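Local atomic coordinates of trehalose-6-phosphate phosphatase (Neosartorya fumigata, PDB entry 5DXL), a protein that belongs to the trehalose-phosphatase family of the haloacid dehalogenase (HAD) superfamily, with a core domain and a smaller alpha/beta cap. Residues D109-F123 against C158-V172. Residues are numbered along the deposited sequence; the frame is centred on the assembly and turned at random.
Sequences DMGWQKEVMEVFQHF and CRKMLEETVAKRWEV
Trp170 lays one face of its indole on the backbone at Gly111 and Trp112: Trp112 N sits over the ring, 3.3 Å from Trp170 CE2, and Trp112 CB packs on the five-membered ring at 3.4 Å from Trp170 CD2. The two indoles meet edge-to-face, Trp112 giving the edge, with planes 65° apart. At the rim of the Trp170 ring, Glu115 OE1 lies in plane near CZ3, and Trp170 NE1 makes a weak hydrogen bond of 3.4 Å to Asp109 OD2. Trp112 CG stands between its own backbone N and carbonyl carbon (chi1 60°), a rotamer that presents a face to Val172 CG1, 3.5 Å from Trp112 CD1. Farther along, the nearly antiparallel helices 112-123 and 158-164 (161°) close through Val119 CG1 on Leu162 CD2; Val166, just after the second helix, sets CG1 against Val116 CG2. These are the two helices of the alpha/beta cap that accompanies the HAD core, packed on the cap's own four-stranded antiparallel sheet; Trp112 and Leu162 both reach Val183 there. At the far end Cys158 CB sits over the centre of the Phe123 ring, while Cys158 SG meets the edge of Phe120, 3.9 Å from CE1. Asp109 OD1, met from above the carboxylate plane, accepts from Gly111 N at 2.8 Å, an Asx turn which probably steadies the carboxylate beside Trp170.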
loop_
_atom_site.group_PDB
_atom_site.type_symbol
_atom_site.label_atom_id
_atom_site.label_comp_id
_atom_site.label_asym_id
_atom_site.label_seq_id
_atom_site.Cartn_x
_atom_site.Cartn_y
_atom_site.Cartn_z
ATOM N N ASP A 109 -12.372 -13.824 9.924
ATOM C CA ASP A 109 -13.786 -14.178 10.012
ATOM C C ASP A 109 -14.598 -13.212 9.151
ATOM O O ASP A 109 -14.789 -12.058 9.519
ATOM C CB ASP A 109 -14.237 -14.145 11.481
ATOM C CG ASP A 109 -15.737 -14.343 11.662
ATOM O OD1 ASP A 109 -16.472 -14.591 10.686
ATOM O OD2 ASP A 109 -16.189 -14.257 12.826
HETATM N N MSE A 110 -15.095 -13.679 8.014
HETATM C CA MSE A 110 -15.857 -12.792 7.150
HETATM C C MSE A 110 -17.364 -12.964 7.346
HETATM O O MSE A 110 -18.158 -12.733 6.430
HETATM C CB MSE A 110 -15.456 -13.000 5.695
HETATM C CG MSE A 110 -14.023 -12.536 5.456
HETATM SE SE MSE A 110 -13.559 -12.470 3.567
HETATM C CE MSE A 110 -13.159 -14.378 3.335
ATOM N N GLY A 111 -17.747 -13.353 8.559
ATOM C CA GLY A 111 -19.155 -13.450 8.912
ATOM C C GLY A 111 -19.895 -12.138 8.701
ATOM O O GLY A 111 -21.107 -12.147 8.477
ATOM N N TRP A 112 -19.160 -11.028 8.784
ATOM C CA TRP A 112 -19.739 -9.701 8.543
ATOM C C TRP A 112 -20.384 -9.607 7.165
ATOM O O TRP A 112 -21.343 -8.846 6.970
ATOM C CB TRP A 112 -18.676 -8.601 8.705
ATOM C CG TRP A 112 -17.503 -8.696 7.777
ATOM C CD1 TRP A 112 -16.301 -9.302 8.034
ATOM C CD2 TRP A 112 -17.400 -8.147 6.454
ATOM N NE1 TRP A 112 -15.464 -9.170 6.951
ATOM C CE2 TRP A 112 -16.109 -8.463 5.970
ATOM C CE3 TRP A 112 -18.269 -7.414 5.636
ATOM C CZ2 TRP A 112 -15.675 -8.085 4.700
ATOM C CZ3 TRP A 112 -17.834 -7.038 4.375
ATOM C CH2 TRP A 112 -16.551 -7.376 3.919
ATOM N N GLN A 113 -19.886 -10.381 6.207
ATOM C CA GLN A 113 -20.421 -10.312 4.853
ATOM C C GLN A 113 -21.884 -10.759 4.790
ATOM O O GLN A 113 -22.654 -10.252 3.985
ATOM C CB GLN A 113 -19.581 -11.141 3.890
ATOM C CG GLN A 113 -18.199 -10.563 3.685
ATOM C CD GLN A 113 -17.574 -11.026 2.394
ATOM O OE1 GLN A 113 -18.175 -11.790 1.642
ATOM N NE2 GLN A 113 -16.361 -10.561 2.123
ATOM N N LYS A 114 -22.254 -11.712 5.639
ATOM C CA LYS A 114 -23.623 -12.200 5.668
ATOM C C LYS A 114 -24.567 -11.071 6.081
ATOM O O LYS A 114 -25.598 -10.844 5.452
ATOM C CB LYS A 114 -23.762 -13.392 6.629
ATOM C CG LYS A 114 -25.177 -13.969 6.690
ATOM C CD LYS A 114 -25.241 -15.246 7.540
ATOM C CE LYS A 114 -26.672 -15.762 7.635
ATOM N NZ LYS A 114 -26.736 -17.145 8.179
ATOM N N GLU A 115 -24.198 -10.355 7.133
ATOM C CA GLU A 115 -25.058 -9.289 7.634
ATOM C C GLU A 115 -25.083 -8.099 6.678
ATOM O O GLU A 115 -26.131 -7.501 6.451
ATOM C CB GLU A 115 -24.605 -8.840 9.019
ATOM C CG GLU A 115 -25.608 -7.940 9.712
ATOM C CD GLU A 115 -25.306 -7.741 11.182
ATOM O OE1 GLU A 115 -24.443 -8.470 11.713
ATOM O OE2 GLU A 115 -25.934 -6.854 11.802
ATOM N N VAL A 116 -23.930 -7.757 6.113
ATOM C CA VAL A 116 -23.873 -6.632 5.182
ATOM C C VAL A 116 -24.704 -6.914 3.936
ATOM O O VAL A 116 -25.410 -6.029 3.451
ATOM C CB VAL A 116 -22.412 -6.287 4.794
ATOM C CG1 VAL A 116 -22.374 -5.246 3.662
ATOM C CG2 VAL A 116 -21.663 -5.760 6.002
HETATM N N MSE A 117 -24.658 -8.144 3.425
HETATM C CA MSE A 117 -25.498 -8.520 2.292
HETATM C C MSE A 117 -26.990 -8.373 2.625
HETATM O O MSE A 117 -27.765 -7.859 1.823
HETATM C CB MSE A 117 -25.206 -9.955 1.847
HETATM C CG MSE A 117 -23.886 -10.125 1.104
HETATM SE SE MSE A 117 -23.780 -8.974 -0.483
HETATM C CE MSE A 117 -25.233 -9.751 -1.497
ATOM N N GLU A 118 -27.373 -8.825 3.816
ATOM C CA GLU A 118 -28.763 -8.756 4.243
ATOM C C GLU A 118 -29.227 -7.297 4.294
ATOM O O GLU A 118 -30.307 -6.957 3.789
ATOM C CB GLU A 118 -28.924 -9.440 5.604
ATOM C CG GLU A 118 -30.355 -9.719 6.001
ATOM C CD GLU A 118 -30.443 -10.636 7.206
ATOM O OE1 GLU A 118 -29.431 -11.303 7.525
ATOM O OE2 GLU A 118 -31.522 -10.685 7.833
ATOM N N VAL A 119 -28.399 -6.444 4.885
ATOM C CA VAL A 119 -28.689 -5.019 4.987
ATOM C C VAL A 119 -28.707 -4.351 3.611
ATOM O O VAL A 119 -29.641 -3.622 3.272
ATOM C CB VAL A 119 -27.669 -4.308 5.886
ATOM C CG1 VAL A 119 -27.790 -2.789 5.768
ATOM C CG2 VAL A 119 -27.826 -4.758 7.333
ATOM N N PHE A 120 -27.673 -4.590 2.811
ATOM C CA PHE A 120 -27.655 -4.023 1.468
ATOM C C PHE A 120 -28.844 -4.505 0.621
ATOM O O PHE A 120 -29.410 -3.732 -0.155
ATOM C CB PHE A 120 -26.332 -4.363 0.750
ATOM C CG PHE A 120 -25.161 -3.473 1.115
ATOM C CD1 PHE A 120 -25.304 -2.352 1.913
ATOM C CD2 PHE A 120 -23.889 -3.777 0.627
ATOM C CE1 PHE A 120 -24.203 -1.550 2.224
ATOM C CE2 PHE A 120 -22.787 -2.978 0.923
ATOM C CZ PHE A 120 -22.941 -1.869 1.723
ATOM N N GLN A 121 -29.236 -5.771 0.758
ATOM C CA GLN A 121 -30.337 -6.291 -0.051
ATOM C C GLN A 121 -31.635 -5.591 0.322
ATOM O O GLN A 121 -32.473 -5.296 -0.533
ATOM C CB GLN A 121 -30.493 -7.803 0.130
ATOM C CG GLN A 121 -31.639 -8.394 -0.675
ATOM C CD GLN A 121 -31.448 -8.240 -2.179
ATOM O OE1 GLN A 121 -30.320 -8.216 -2.675
ATOM N NE2 GLN A 121 -32.556 -8.134 -2.910
ATOM N N HIS A 122 -31.768 -5.316 1.610
ATOM C CA HIS A 122 -32.939 -4.635 2.142
ATOM C C HIS A 122 -33.072 -3.250 1.538
ATOM O O HIS A 122 -34.141 -2.886 1.033
ATOM C CB HIS A 122 -32.838 -4.540 3.654
ATOM C CG HIS A 122 -34.054 -3.969 4.303
ATOM N ND1 HIS A 122 -34.139 -2.650 4.693
ATOM C CD2 HIS A 122 -35.229 -4.543 4.645
ATOM C CE1 HIS A 122 -35.322 -2.437 5.241
ATOM N NE2 HIS A 122 -36.001 -3.569 5.226
ATOM N N PHE A 123 -31.982 -2.487 1.585
ATOM C CA PHE A 123 -31.978 -1.136 1.039
ATOM C C PHE A 123 -32.074 -1.145 -0.478
ATOM O O PHE A 123 -32.632 -0.217 -1.066
ATOM C CB PHE A 123 -30.733 -0.366 1.486
ATOM C CG PHE A 123 -30.869 0.255 2.839
ATOM C CD1 PHE A 123 -31.363 1.547 2.976
ATOM C CD2 PHE A 123 -30.537 -0.455 3.982
ATOM C CE1 PHE A 123 -31.500 2.130 4.230
ATOM C CE2 PHE A 123 -30.672 0.115 5.240
ATOM C CZ PHE A 123 -31.166 1.415 5.365
ATOM N N CYS A 158 -28.276 3.914 5.906
ATOM C CA CYS A 158 -27.664 2.593 5.847
ATOM C C CYS A 158 -26.279 2.602 6.494
ATOM O O CYS A 158 -25.918 1.678 7.225
ATOM C CB CYS A 158 -27.585 2.124 4.397
ATOM S SG CYS A 158 -26.872 0.458 4.211
ATOM N N ARG A 159 -25.514 3.658 6.231
ATOM C CA ARG A 159 -24.193 3.800 6.819
ATOM C C ARG A 159 -24.266 3.851 8.340
ATOM O O ARG A 159 -23.508 3.168 9.020
ATOM C CB ARG A 159 -23.493 5.053 6.288
ATOM C CG ARG A 159 -22.112 5.250 6.891
ATOM C CD ARG A 159 -21.385 6.459 6.337
ATOM N NE ARG A 159 -20.013 6.492 6.849
ATOM C CZ ARG A 159 -19.068 7.320 6.418
ATOM N NH1 ARG A 159 -19.337 8.198 5.462
ATOM N NH2 ARG A 159 -17.849 7.268 6.941
ATOM N N LYS A 160 -25.184 4.653 8.872
ATOM C CA LYS A 160 -25.321 4.752 10.319
ATOM C C LYS A 160 -25.629 3.382 10.915
ATOM O O LYS A 160 -25.044 2.985 11.925
ATOM C CB LYS A 160 -26.411 5.763 10.698
ATOM C CG LYS A 160 -26.694 5.802 12.188
ATOM C CD LYS A 160 -27.760 6.830 12.545
ATOM C CE LYS A 160 -28.182 6.687 14.001
ATOM N NZ LYS A 160 -28.914 7.884 14.499
HETATM N N MSE A 161 -26.520 2.647 10.260
HETATM C CA MSE A 161 -26.890 1.316 10.715
HETATM C C MSE A 161 -25.684 0.378 10.762
HETATM O O MSE A 161 -25.456 -0.299 11.765
HETATM C CB MSE A 161 -27.968 0.731 9.815
HETATM C CG MSE A 161 -28.366 -0.673 10.175
HETATM SE SE MSE A 161 -30.115 -1.084 9.432
HETATM C CE MSE A 161 -31.098 0.331 10.302
ATOM N N LEU A 162 -24.910 0.351 9.680
ATOM C CA LEU A 162 -23.727 -0.510 9.613
ATOM C C LEU A 162 -22.675 -0.140 10.660
ATOM O O LEU A 162 -22.040 -1.018 11.248
ATOM C CB LEU A 162 -23.112 -0.455 8.211
ATOM C CG LEU A 162 -24.003 -1.116 7.157
ATOM C CD1 LEU A 162 -23.469 -0.900 5.754
ATOM C CD2 LEU A 162 -24.187 -2.599 7.448
ATOM N N GLU A 163 -22.481 1.155 10.886
ATOM C CA GLU A 163 -21.486 1.612 11.853
ATOM C C GLU A 163 -21.834 1.194 13.279
ATOM O O GLU A 163 -20.948 0.900 14.082
ATOM C CB GLU A 163 -21.330 3.133 11.782
ATOM C CG GLU A 163 -20.594 3.624 10.544
ATOM C CD GLU A 163 -20.705 5.130 10.349
ATOM O OE1 GLU A 163 -21.637 5.743 10.912
ATOM O OE2 GLU A 163 -19.858 5.700 9.631
ATOM N N GLU A 164 -23.125 1.166 13.586
ATOM C CA GLU A 164 -23.575 0.878 14.944
ATOM C C GLU A 164 -23.746 -0.611 15.208
ATOM O O GLU A 164 -23.975 -1.023 16.346
ATOM C CB GLU A 164 -24.885 1.610 15.221
ATOM C CG GLU A 164 -24.706 3.108 15.360
ATOM C CD GLU A 164 -26.018 3.860 15.361
ATOM O OE1 GLU A 164 -27.085 3.211 15.295
ATOM O OE2 GLU A 164 -25.974 5.107 15.425
ATOM N N THR A 165 -23.642 -1.421 14.161
ATOM C CA THR A 165 -23.846 -2.855 14.305
ATOM C C THR A 165 -22.631 -3.629 13.803
ATOM O O THR A 165 -21.752 -4.002 14.585
ATOM C CB THR A 165 -25.118 -3.325 13.552
ATOM O OG1 THR A 165 -25.050 -2.922 12.176
ATOM C CG2 THR A 165 -26.368 -2.712 14.178
ATOM N N VAL A 166 -22.583 -3.848 12.494
ATOM C CA VAL A 166 -21.531 -4.642 11.872
ATOM C C VAL A 166 -20.115 -4.180 12.241
ATOM O O VAL A 166 -19.254 -4.995 12.580
ATOM C CB VAL A 166 -21.687 -4.625 10.338
ATOM C CG1 VAL A 166 -20.570 -5.420 9.678
ATOM C CG2 VAL A 166 -23.050 -5.173 9.944
ATOM N N ALA A 167 -19.881 -2.873 12.204
ATOM C CA ALA A 167 -18.542 -2.333 12.423
ATOM C C ALA A 167 -18.096 -2.418 13.881
ATOM O O ALA A 167 -16.934 -2.175 14.201
ATOM C CB ALA A 167 -18.477 -0.895 11.944
ATOM N N LYS A 168 -19.020 -2.746 14.773
ATOM C CA LYS A 168 -18.653 -2.875 16.175
ATOM C C LYS A 168 -18.455 -4.339 16.554
ATOM O O LYS A 168 -17.935 -4.641 17.625
ATOM C CB LYS A 168 -19.707 -2.209 17.064
ATOM C CG LYS A 168 -19.667 -0.685 16.980
ATOM C CD LYS A 168 -20.561 -0.017 18.009
ATOM C CE LYS A 168 -20.058 1.383 18.345
ATOM N NZ LYS A 168 -18.850 1.348 19.229
ATOM N N ARG A 169 -18.843 -5.245 15.661
ATOM C CA ARG A 169 -18.670 -6.670 15.917
ATOM C C ARG A 169 -17.489 -7.264 15.152
ATOM O O ARG A 169 -16.808 -8.160 15.646
ATOM C CB ARG A 169 -19.938 -7.442 15.565
ATOM C CG ARG A 169 -19.825 -8.919 15.896
ATOM C CD ARG A 169 -21.112 -9.677 15.650
ATOM N NE ARG A 169 -20.913 -11.107 15.872
ATOM C CZ ARG A 169 -21.851 -12.033 15.696
ATOM N NH1 ARG A 169 -23.067 -11.683 15.293
ATOM N NH2 ARG A 169 -21.570 -13.309 15.924
ATOM N N TRP A 170 -17.261 -6.782 13.936
ATOM C CA TRP A 170 -16.134 -7.261 13.137
ATOM C C TRP A 170 -15.153 -6.118 12.839
ATOM O O TRP A 170 -15.514 -4.943 12.907
ATOM C CB TRP A 170 -16.626 -7.890 11.829
ATOM C CG TRP A 170 -17.379 -9.220 11.954
ATOM C CD1 TRP A 170 -16.837 -10.480 11.962
ATOM C CD2 TRP A 170 -18.798 -9.398 12.027
ATOM N NE1 TRP A 170 -17.834 -11.427 12.057
ATOM C CE2 TRP A 170 -19.046 -10.785 12.098
ATOM C CE3 TRP A 170 -19.884 -8.514 12.053
ATOM C CZ2 TRP A 170 -20.332 -11.307 12.183
ATOM C CZ3 TRP A 170 -21.157 -9.035 12.137
ATOM C CH2 TRP A 170 -21.375 -10.417 12.202
ATOM N N GLU A 171 -13.913 -6.475 12.509
ATOM C CA GLU A 171 -12.875 -5.501 12.186
ATOM C C GLU A 171 -13.018 -5.023 10.742
ATOM O O GLU A 171 -12.217 -5.362 9.873
ATOM C CB GLU A 171 -11.480 -6.098 12.405
ATOM C CG GLU A 171 -11.126 -6.323 13.866
ATOM C CD GLU A 171 -11.169 -5.041 14.679
ATOM O OE1 GLU A 171 -10.563 -4.035 14.247
ATOM O OE2 GLU A 171 -11.817 -5.036 15.748
ATOM N N VAL A 172 -14.067 -4.256 10.494
ATOM C CA VAL A 172 -14.344 -3.742 9.160
ATOM C C VAL A 172 -14.569 -2.252 9.239
ATOM O O VAL A 172 -14.840 -1.706 10.308
ATOM C CB VAL A 172 -15.587 -4.404 8.517
ATOM C CG1 VAL A 172 -15.364 -5.902 8.333
ATOM C CG2 VAL A 172 -16.847 -4.139 9.349
#